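Local coordinates for oxysterol-binding protein homolog 3 (Saccharomyces cerevisiae, PDB 4IC4) that carries lipids in a hydrophobic pocket of its OSBP-related domain and transfers them between membranes in phosphoinositide-coupled directional transport, helping to maintain sterol distribution in the cell, at residues Ala88-Ala102 and Leu187-Thr199. Numbering follows the deposited sequence.
Sequences ATQRPDPITFVSAFA and LKFKTTGELFEWT
Val98 and Ala102 of helix 94-104 press onto the aromatic side chains of a beta hairpin, with no direct hydrogen bond between the segments. Val98 CG2 stands squarely over the Phe196 ring, 3.9 Å from its centroid, in a CH-pi contact. With CG1 anti to the backbone N (chi1 174°), the other Val98 methyl meets Trp198 CZ3 at 3.7 Å. Ala102 CB lies on one face of the indole, 3.5 Å from Trp198 NE1, while the CD2-CE2 side of the Phe101 ring meets Trp198 CZ2 and CH2. A water in the indole plane accepts from Trp198 NE1 and lies within hydrogen-bonding distance of Ala102 O. An alanine in place of Trp198 would probably leave Ala102 CB and Phe101 without their partner and the water without this donor. At the hairpin's turn end, Phe189 is sandwiched between Thr89 CG2, centred over one face, and Phe196 CE2 over the other; Pro94 CB closes on its edge, 3.7 Å from Phe189 CE2. Water 1 links Thr89 O to Thr191 OG1. In the beta-barrel OSBP-related domain, away from the phosphoinositide-binding residues, helix 94-104 lies along the hairpin, 32° from strand 195-199; Val98 and Ala102 also touch strand 214-225, and Leu85 of helix 83-88 meets Phe101 and Leu187.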
ATOM      1  N   ALA A  88       8.331 -18.478   0.447  1.00 13.44           N
ATOM      2  CA  ALA A  88       7.775 -19.085  -0.754  1.00 13.25           C
ATOM      3  C   ALA A  88       8.874 -19.644  -1.654  1.00 13.92           C
ATOM      4  O   ALA A  88       8.724 -20.731  -2.213  1.00 15.72           O
ATOM      5  CB  ALA A  88       6.930 -18.058  -1.518  1.00 12.78           C
ATOM      6  N   THR A  89       9.977 -18.912  -1.787  1.00 14.17           N
ATOM      7  CA  THR A  89      11.085 -19.354  -2.633  1.00 15.08           C
ATOM      8  C   THR A  89      11.816 -20.556  -2.049  1.00 16.19           C
ATOM      9  O   THR A  89      12.696 -21.121  -2.698  1.00 17.19           O
ATOM     10  CB  THR A  89      12.142 -18.237  -2.849  1.00 13.41           C
ATOM     11  OG1 THR A  89      12.809 -17.953  -1.612  1.00 14.78           O
ATOM     12  CG2 THR A  89      11.487 -16.971  -3.384  1.00 13.42           C
ATOM     13  N   GLN A  90      11.450 -20.951  -0.835  1.00 17.25           N
ATOM     14  CA  GLN A  90      12.108 -22.075  -0.176  1.00 20.12           C
ATOM     15  C   GLN A  90      11.180 -23.269   0.043  1.00 21.24           C
ATOM     16  O   GLN A  90      11.584 -24.277   0.624  1.00 23.79           O
ATOM     17  CB  GLN A  90      12.680 -21.604   1.165  1.00 19.62           C
ATOM     18  CG  GLN A  90      13.474 -20.309   1.057  1.00 21.57           C
ATOM     19  CD  GLN A  90      13.831 -19.712   2.406  1.00 22.72           C
ATOM     20  OE1 GLN A  90      13.127 -19.914   3.395  1.00 24.35           O
ATOM     21  NE2 GLN A  90      14.920 -18.951   2.446  1.00 24.42           N
ATOM     22  N   ARG A  91       9.944 -23.161  -0.434  1.00 21.35           N
ATOM     23  CA  ARG A  91       8.961 -24.230  -0.273  1.00 22.80           C
ATOM     24  C   ARG A  91       8.584 -24.879  -1.603  1.00 22.60           C
ATOM     25  O   ARG A  91       8.702 -24.262  -2.660  1.00 21.76           O
ATOM     26  CB  ARG A  91       7.704 -23.671   0.396  1.00 25.69           C
ATOM     27  CG  ARG A  91       7.942 -23.125   1.795  1.00 28.46           C
ATOM     28  CD  ARG A  91       7.855 -24.217   2.846  1.00 31.27           C
ATOM     29  NE  ARG A  91       6.492 -24.728   2.969  1.00 34.94           N
ATOM     30  CZ  ARG A  91       6.092 -25.578   3.908  1.00 35.97           C
ATOM     31  NH1 ARG A  91       4.830 -25.986   3.940  1.00 37.38           N
ATOM     32  NH2 ARG A  91       6.951 -26.021   4.817  1.00 38.56           N
ATOM     33  N   PRO A  92       8.122 -26.140  -1.564  1.00 23.69           N
ATOM     34  CA  PRO A  92       7.731 -26.859  -2.781  1.00 24.08           C
ATOM     35  C   PRO A  92       6.391 -26.399  -3.359  1.00 24.34           C
ATOM     36  O   PRO A  92       6.109 -26.613  -4.538  1.00 25.46           O
ATOM     37  CB  PRO A  92       7.696 -28.311  -2.316  1.00 24.33           C
ATOM     38  CG  PRO A  92       7.208 -28.186  -0.908  1.00 24.09           C
ATOM     39  CD  PRO A  92       8.025 -27.019  -0.383  1.00 23.58           C
ATOM     40  N   ASP A  93       5.574 -25.766  -2.519  1.00 24.01           N
ATOM     41  CA  ASP A  93       4.261 -25.266  -2.923  1.00 22.61           C
ATOM     42  C   ASP A  93       4.241 -23.750  -2.719  1.00 20.48           C
ATOM     43  O   ASP A  93       3.483 -23.230  -1.902  1.00 20.06           O
ATOM     44  CB  ASP A  93       3.176 -25.925  -2.067  1.00 26.24           C
ATOM     45  CG  ASP A  93       3.358 -25.653  -0.583  1.00 28.99           C
ATOM     46  OD1 ASP A  93       4.498 -25.768  -0.086  1.00 31.73           O
ATOM     47  OD2 ASP A  93       2.359 -25.330   0.089  1.00 32.20           O
ATOM     48  N   PRO A  94       5.065 -23.021  -3.486  1.00 18.34           N
ATOM     49  CA  PRO A  94       5.155 -21.562  -3.381  1.00 16.99           C
ATOM     50  C   PRO A  94       3.876 -20.739  -3.482  1.00 15.91           C
ATOM     51  O   PRO A  94       3.728 -19.746  -2.770  1.00 13.64           O
ATOM     52  CB  PRO A  94       6.156 -21.199  -4.475  1.00 15.51           C
ATOM     53  CG  PRO A  94       5.938 -22.272  -5.500  1.00 16.49           C
ATOM     54  CD  PRO A  94       5.853 -23.503  -4.633  1.00 18.12           C
ATOM     55  N   ILE A  95       2.949 -21.129  -4.348  1.00 16.14           N
ATOM     56  CA  ILE A  95       1.733 -20.339  -4.487  1.00 15.33           C
ATOM     57  C   ILE A  95       0.921 -20.266  -3.197  1.00 14.89           C
ATOM     58  O   ILE A  95       0.117 -19.353  -3.023  1.00 13.59           O
ATOM     59  CB  ILE A  95       0.840 -20.852  -5.655  1.00 15.22           C
ATOM     60  CG1 ILE A  95      -0.097 -19.726  -6.116  1.00 15.31           C
ATOM     61  CG2 ILE A  95       0.025 -22.058  -5.213  1.00 16.50           C
ATOM     62  CD1 ILE A  95      -0.784 -19.980  -7.446  1.00 16.46           C
ATOM     63  N   THR A  96       1.130 -21.210  -2.283  1.00 14.08           N
ATOM     64  CA  THR A  96       0.399 -21.177  -1.022  1.00 14.88           C
ATOM     65  C   THR A  96       0.841 -19.945  -0.236  1.00 13.42           C
ATOM     66  O   THR A  96       0.019 -19.227   0.330  1.00 13.62           O
ATOM     67  CB  THR A  96       0.664 -22.432  -0.157  1.00 17.76           C
ATOM     68  OG1 THR A  96       2.070 -22.570   0.073  1.00 24.06           O
ATOM     69  CG2 THR A  96       0.141 -23.676  -0.845  1.00 17.80           C
ATOM     70  N   PHE A  97       2.147 -19.698  -0.218  1.00 13.32           N
ATOM     71  CA  PHE A  97       2.681 -18.559   0.514  1.00 12.43           C
ATOM     72  C   PHE A  97       2.499 -17.251  -0.246  1.00 11.26           C
ATOM     73  O   PHE A  97       2.329 -16.189   0.360  1.00 10.82           O
ATOM     74  CB  PHE A  97       4.148 -18.814   0.862  1.00 12.97           C
ATOM     75  CG  PHE A  97       4.339 -20.002   1.757  1.00 13.53           C
ATOM     76  CD1 PHE A  97       4.478 -21.277   1.222  1.00 16.08           C
ATOM     77  CD2 PHE A  97       4.274 -19.859   3.138  1.00 15.59           C
ATOM     78  CE1 PHE A  97       4.541 -22.397   2.054  1.00 17.86           C
ATOM     79  CE2 PHE A  97       4.335 -20.972   3.978  1.00 17.15           C
ATOM     80  CZ  PHE A  97       4.467 -22.240   3.432  1.00 19.44           C
ATOM     81  N   VAL A  98       2.532 -17.320  -1.573  1.00 11.83           N
ATOM     82  CA  VAL A  98       2.317 -16.116  -2.367  1.00 11.35           C
ATOM     83  C   VAL A  98       0.865 -15.688  -2.145  1.00 12.91           C
ATOM     84  O   VAL A  98       0.565 -14.499  -2.053  1.00 11.71           O
ATOM     85  CB  VAL A  98       2.568 -16.372  -3.872  1.00 11.45           C
ATOM     86  CG1 VAL A  98       2.183 -15.144  -4.686  1.00 12.62           C
ATOM     87  CG2 VAL A  98       4.033 -16.701  -4.101  1.00 12.23           C
ATOM     88  N   SER A  99      -0.035 -16.662  -2.036  1.00 12.34           N
ATOM     89  CA  SER A  99      -1.442 -16.358  -1.801  1.00 12.60           C
ATOM     90  C   SER A  99      -1.607 -15.687  -0.437  1.00 11.13           C
ATOM     91  O   SER A  99      -2.350 -14.716  -0.296  1.00 11.80           O
ATOM     92  CB  SER A  99      -2.281 -17.635  -1.856  1.00 14.12           C
ATOM     93  OG  SER A  99      -2.260 -18.192  -3.160  1.00 13.89           O
ATOM     94  N   ALA A 100      -0.913 -16.209   0.569  1.00 10.94           N
ATOM     95  CA  ALA A 100      -0.981 -15.631   1.908  1.00 10.11           C
ATOM     96  C   ALA A 100      -0.495 -14.186   1.831  1.00  9.52           C
ATOM     97  O   ALA A 100      -1.088 -13.281   2.423  1.00  9.99           O
ATOM     98  CB  ALA A 100      -0.104 -16.433   2.874  1.00 10.97           C
ATOM     99  N   PHE A 101       0.593 -13.975   1.100  1.00  9.72           N
ATOM    100  CA  PHE A 101       1.143 -12.634   0.947  1.00  9.73           C
ATOM    101  C   PHE A 101       0.131 -11.706   0.282  1.00  8.88           C
ATOM    102  O   PHE A 101      -0.076 -10.582   0.728  1.00 10.42           O
ATOM    103  CB  PHE A 101       2.421 -12.672   0.104  1.00  8.72           C
ATOM    104  CG  PHE A 101       2.997 -11.311  -0.179  1.00  8.10           C
ATOM    105  CD1 PHE A 101       3.704 -10.623   0.804  1.00  8.74           C
ATOM    106  CD2 PHE A 101       2.801 -10.705  -1.414  1.00  9.32           C
ATOM    107  CE1 PHE A 101       4.207  -9.344   0.558  1.00  8.54           C
ATOM    108  CE2 PHE A 101       3.300  -9.423  -1.670  1.00  9.86           C
ATOM    109  CZ  PHE A 101       4.006  -8.743  -0.679  1.00 10.04           C
ATOM    110  N   ALA A 102      -0.509 -12.191  -0.780  1.00  9.90           N
ATOM    111  CA  ALA A 102      -1.485 -11.397  -1.520  1.00  9.17           C
ATOM    112  C   ALA A 102      -2.665 -10.925  -0.677  1.00  9.47           C
ATOM    113  O   ALA A 102      -3.192  -9.833  -0.889  1.00  9.88           O
ATOM    114  CB  ALA A 102      -1.992 -12.190  -2.719  1.00 10.45           C
ATOM    115  N   LEU A 187       5.155 -10.499  -9.402  1.00 11.04           N
ATOM    116  CA  LEU A 187       6.197 -11.063  -8.565  1.00 10.74           C
ATOM    117  C   LEU A 187       7.070 -12.012  -9.377  1.00 10.45           C
ATOM    118  O   LEU A 187       6.565 -12.808 -10.167  1.00 13.06           O
ATOM    119  CB  LEU A 187       5.563 -11.828  -7.402  1.00 10.83           C
ATOM    120  CG  LEU A 187       6.463 -12.735  -6.563  1.00 10.82           C
ATOM    121  CD1 LEU A 187       7.453 -11.894  -5.775  1.00 12.75           C
ATOM    122  CD2 LEU A 187       5.597 -13.575  -5.630  1.00 10.51           C
ATOM    123  N   LYS A 188       8.377 -11.909  -9.185  1.00  9.75           N
ATOM    124  CA  LYS A 188       9.325 -12.782  -9.869  1.00 10.89           C
ATOM    125  C   LYS A 188      10.288 -13.410  -8.873  1.00 11.46           C
ATOM    126  O   LYS A 188      10.896 -12.715  -8.060  1.00 12.55           O
ATOM    127  CB  LYS A 188      10.146 -12.004 -10.903  1.00 10.45           C
ATOM    128  CG  LYS A 188      11.313 -12.810 -11.469  1.00 12.94           C
ATOM    129  CD  LYS A 188      12.191 -11.985 -12.392  1.00 15.29           C
ATOM    130  CE  LYS A 188      13.387 -12.795 -12.867  1.00 18.88           C
ATOM    131  NZ  LYS A 188      14.295 -11.984 -13.720  1.00 20.97           N
ATOM    132  N   PHE A 189      10.410 -14.731  -8.928  1.00 10.87           N
ATOM    133  CA  PHE A 189      11.352 -15.452  -8.079  1.00 11.91           C
ATOM    134  C   PHE A 189      12.702 -15.298  -8.776  1.00 13.21           C
ATOM    135  O   PHE A 189      12.849 -15.692  -9.931  1.00 14.40           O
ATOM    136  CB  PHE A 189      10.998 -16.941  -8.021  1.00 11.52           C
ATOM    137  CG  PHE A 189       9.976 -17.298  -6.983  1.00 11.81           C
ATOM    138  CD1 PHE A 189       9.226 -16.316  -6.341  1.00 11.60           C
ATOM    139  CD2 PHE A 189       9.753 -18.634  -6.650  1.00 11.66           C
ATOM    140  CE1 PHE A 189       8.270 -16.663  -5.384  1.00 11.94           C
ATOM    141  CE2 PHE A 189       8.805 -18.987  -5.699  1.00 14.18           C
ATOM    142  CZ  PHE A 189       8.062 -18.003  -5.063  1.00 13.14           C
ATOM    143  N   LYS A 190      13.681 -14.715  -8.092  1.00 13.68           N
ATOM    144  CA  LYS A 190      14.996 -14.540  -8.691  1.00 14.29           C
ATOM    145  C   LYS A 190      15.805 -15.824  -8.555  1.00 15.28           C
ATOM    146  O   LYS A 190      16.929 -15.926  -9.045  1.00 15.61           O
ATOM    147  CB  LYS A 190      15.716 -13.355  -8.044  1.00 14.88           C
ATOM    148  CG  LYS A 190      15.091 -12.017  -8.428  1.00 14.34           C
ATOM    149  CD  LYS A 190      15.567 -10.867  -7.558  1.00 15.46           C
ATOM    150  CE  LYS A 190      17.037 -10.564  -7.758  1.00 16.02           C
ATOM    151  NZ  LYS A 190      17.459  -9.423  -6.904  1.00 16.71           N
ATOM    152  N   THR A 191      15.209 -16.812  -7.898  1.00 14.55           N
ATOM    153  CA  THR A 191      15.856 -18.105  -7.713  1.00 15.20           C
ATOM    154  C   THR A 191      15.602 -18.998  -8.924  1.00 16.72           C
ATOM    155  O   THR A 191      16.525 -19.612  -9.457  1.00 17.45           O
ATOM    156  CB  THR A 191      15.297 -18.837  -6.483  1.00 14.68           C
ATOM    157  OG1 THR A 191      13.867 -18.875  -6.573  1.00 13.98           O
ATOM    158  CG2 THR A 191      15.717 -18.141  -5.198  1.00 15.71           C
ATOM    159  N   THR A 192      14.348 -19.045  -9.363  1.00 16.42           N
ATOM    160  CA  THR A 192      13.940 -19.900 -10.480  1.00 16.52           C
ATOM    161  C   THR A 192      13.343 -19.161 -11.671  1.00 16.99           C
ATOM    162  O   THR A 192      13.184 -19.734 -12.751  1.00 16.31           O
ATOM    163  CB  THR A 192      12.881 -20.892 -10.016  1.00 18.28           C
ATOM    164  OG1 THR A 192      11.720 -20.158  -9.603  1.00 15.01           O
ATOM    165  CG2 THR A 192      13.393 -21.718  -8.846  1.00 17.13           C
ATOM    166  N   GLY A 193      12.980 -17.902 -11.467  1.00 16.74           N
ATOM    167  CA  GLY A 193      12.377 -17.137 -12.540  1.00 15.93           C
ATOM    168  C   GLY A 193      10.869 -17.318 -12.591  1.00 14.97           C
ATOM    169  O   GLY A 193      10.204 -16.713 -13.432  1.00 17.12           O
ATOM    170  N   GLU A 194      10.316 -18.147 -11.705  1.00 14.95           N
ATOM    171  CA  GLU A 194       8.872 -18.360 -11.696  1.00 14.71           C
ATOM    172  C   GLU A 194       8.179 -17.031 -11.425  1.00 14.88           C
ATOM    173  O   GLU A 194       8.600 -16.268 -10.554  1.00 16.57           O
ATOM    174  CB  GLU A 194       8.462 -19.388 -10.633  1.00 16.00           C
ATOM    175  CG  GLU A 194       6.959 -19.685 -10.631  1.00 16.77           C
ATOM    176  CD  GLU A 194       6.552 -20.815  -9.693  1.00 16.71           C
ATOM    177  OE1 GLU A 194       5.344 -21.130  -9.640  1.00 17.24           O
ATOM    178  OE2 GLU A 194       7.423 -21.392  -9.007  1.00 18.01           O
ATOM    179  N   LEU A 195       7.120 -16.758 -12.178  1.00 13.34           N
ATOM    180  CA  LEU A 195       6.380 -15.509 -12.028  1.00 12.65           C
ATOM    181  C   LEU A 195       4.999 -15.733 -11.432  1.00 12.57           C
ATOM    182  O   LEU A 195       4.367 -16.764 -11.661  1.00 14.03           O
ATOM    183  CB  LEU A 195       6.215 -14.824 -13.388  1.00 14.39           C
ATOM    184  CG  LEU A 195       7.463 -14.615 -14.247  1.00 15.06           C
ATOM    185  CD1 LEU A 195       7.062 -13.947 -15.560  1.00 17.12           C
ATOM    186  CD2 LEU A 195       8.479 -13.765 -13.498  1.00 16.06           C
ATOM    187  N   PHE A 196       4.539 -14.756 -10.658  1.00 11.21           N
ATOM    188  CA  PHE A 196       3.214 -14.807 -10.050  1.00 11.59           C
ATOM    189  C   PHE A 196       2.573 -13.457 -10.319  1.00 10.87           C
ATOM    190  O   PHE A 196       3.239 -12.425 -10.259  1.00 12.50           O
ATOM    191  CB  PHE A 196       3.314 -15.036  -8.542  1.00 11.05           C
ATOM    192  CG  PHE A 196       3.927 -16.351  -8.170  1.00 11.54           C
ATOM    193  CD1 PHE A 196       3.131 -17.476  -7.967  1.00 11.48           C
ATOM    194  CD2 PHE A 196       5.304 -16.467  -8.036  1.00 12.43           C
ATOM    195  CE1 PHE A 196       3.708 -18.704  -7.633  1.00 13.00           C
ATOM    196  CE2 PHE A 196       5.891 -17.689  -7.703  1.00 13.62           C
ATOM    197  CZ  PHE A 196       5.090 -18.807  -7.502  1.00 13.60           C
ATOM    198  N   GLU A 197       1.283 -13.461 -10.622  1.00 11.70           N
ATOM    199  CA  GLU A 197       0.569 -12.225 -10.898  1.00 14.10           C
ATOM    200  C   GLU A 197      -0.810 -12.233 -10.264  1.00 13.19           C
ATOM    201  O   GLU A 197      -1.435 -13.286 -10.110  1.00 13.73           O
ATOM    202  CB  GLU A 197       0.422 -12.021 -12.409  1.00 16.50           C
ATOM    203  CG  GLU A 197       1.724 -11.806 -13.154  1.00 23.56           C
ATOM    204  CD  GLU A 197       1.532 -11.796 -14.660  1.00 27.78           C
ATOM    205  OE1 GLU A 197       0.681 -11.022 -15.147  1.00 30.23           O
ATOM    206  OE2 GLU A 197       2.233 -12.559 -15.358  1.00 31.01           O
ATOM    207  N   TRP A 198      -1.274 -11.051  -9.876  1.00 12.19           N
ATOM    208  CA  TRP A 198      -2.595 -10.910  -9.297  1.00 11.30           C
ATOM    209  C   TRP A 198      -2.966  -9.444  -9.182  1.00 11.46           C
ATOM    210  O   TRP A 198      -2.100  -8.567  -9.195  1.00 11.15           O
ATOM    211  CB  TRP A 198      -2.670 -11.594  -7.919  1.00 11.55           C
ATOM    212  CG  TRP A 198      -1.964 -10.890  -6.789  1.00 11.29           C
ATOM    213  CD1 TRP A 198      -2.497  -9.963  -5.936  1.00 11.68           C
ATOM    214  CD2 TRP A 198      -0.610 -11.089  -6.369  1.00 11.56           C
ATOM    215  NE1 TRP A 198      -1.557  -9.578  -5.007  1.00 11.31           N
ATOM    216  CE2 TRP A 198      -0.389 -10.253  -5.251  1.00 11.90           C
ATOM    217  CE3 TRP A 198       0.441 -11.894  -6.830  1.00 10.23           C
ATOM    218  CZ2 TRP A 198       0.841 -10.198  -4.584  1.00 11.56           C
ATOM    219  CZ3 TRP A 198       1.668 -11.841  -6.166  1.00 11.03           C
ATOM    220  CH2 TRP A 198       1.854 -10.996  -5.055  1.00 10.59           C
ATOM    221  N   THR A 199      -4.269  -9.193  -9.130  1.00 11.60           N
ATOM    222  CA  THR A 199      -4.801  -7.848  -8.954  1.00 12.24           C
ATOM    223  C   THR A 199      -5.367  -7.876  -7.541  1.00 12.76           C
ATOM    224  O   THR A 199      -6.033  -8.840  -7.159  1.00 13.37           O
ATOM    225  CB  THR A 199      -5.934  -7.552  -9.960  1.00 12.88           C
ATOM    226  OG1 THR A 199      -5.383  -7.461 -11.278  1.00 15.21           O
ATOM    227  CG2 THR A 199      -6.632  -6.241  -9.618  1.00 11.79           C
TER
HETATM  228  O   HOH W   1      12.929 -21.101  -5.343  1.00 20.93           O
HETATM  229  O   HOH W   2      -1.474  -8.009  -2.255  1.00 15.80           O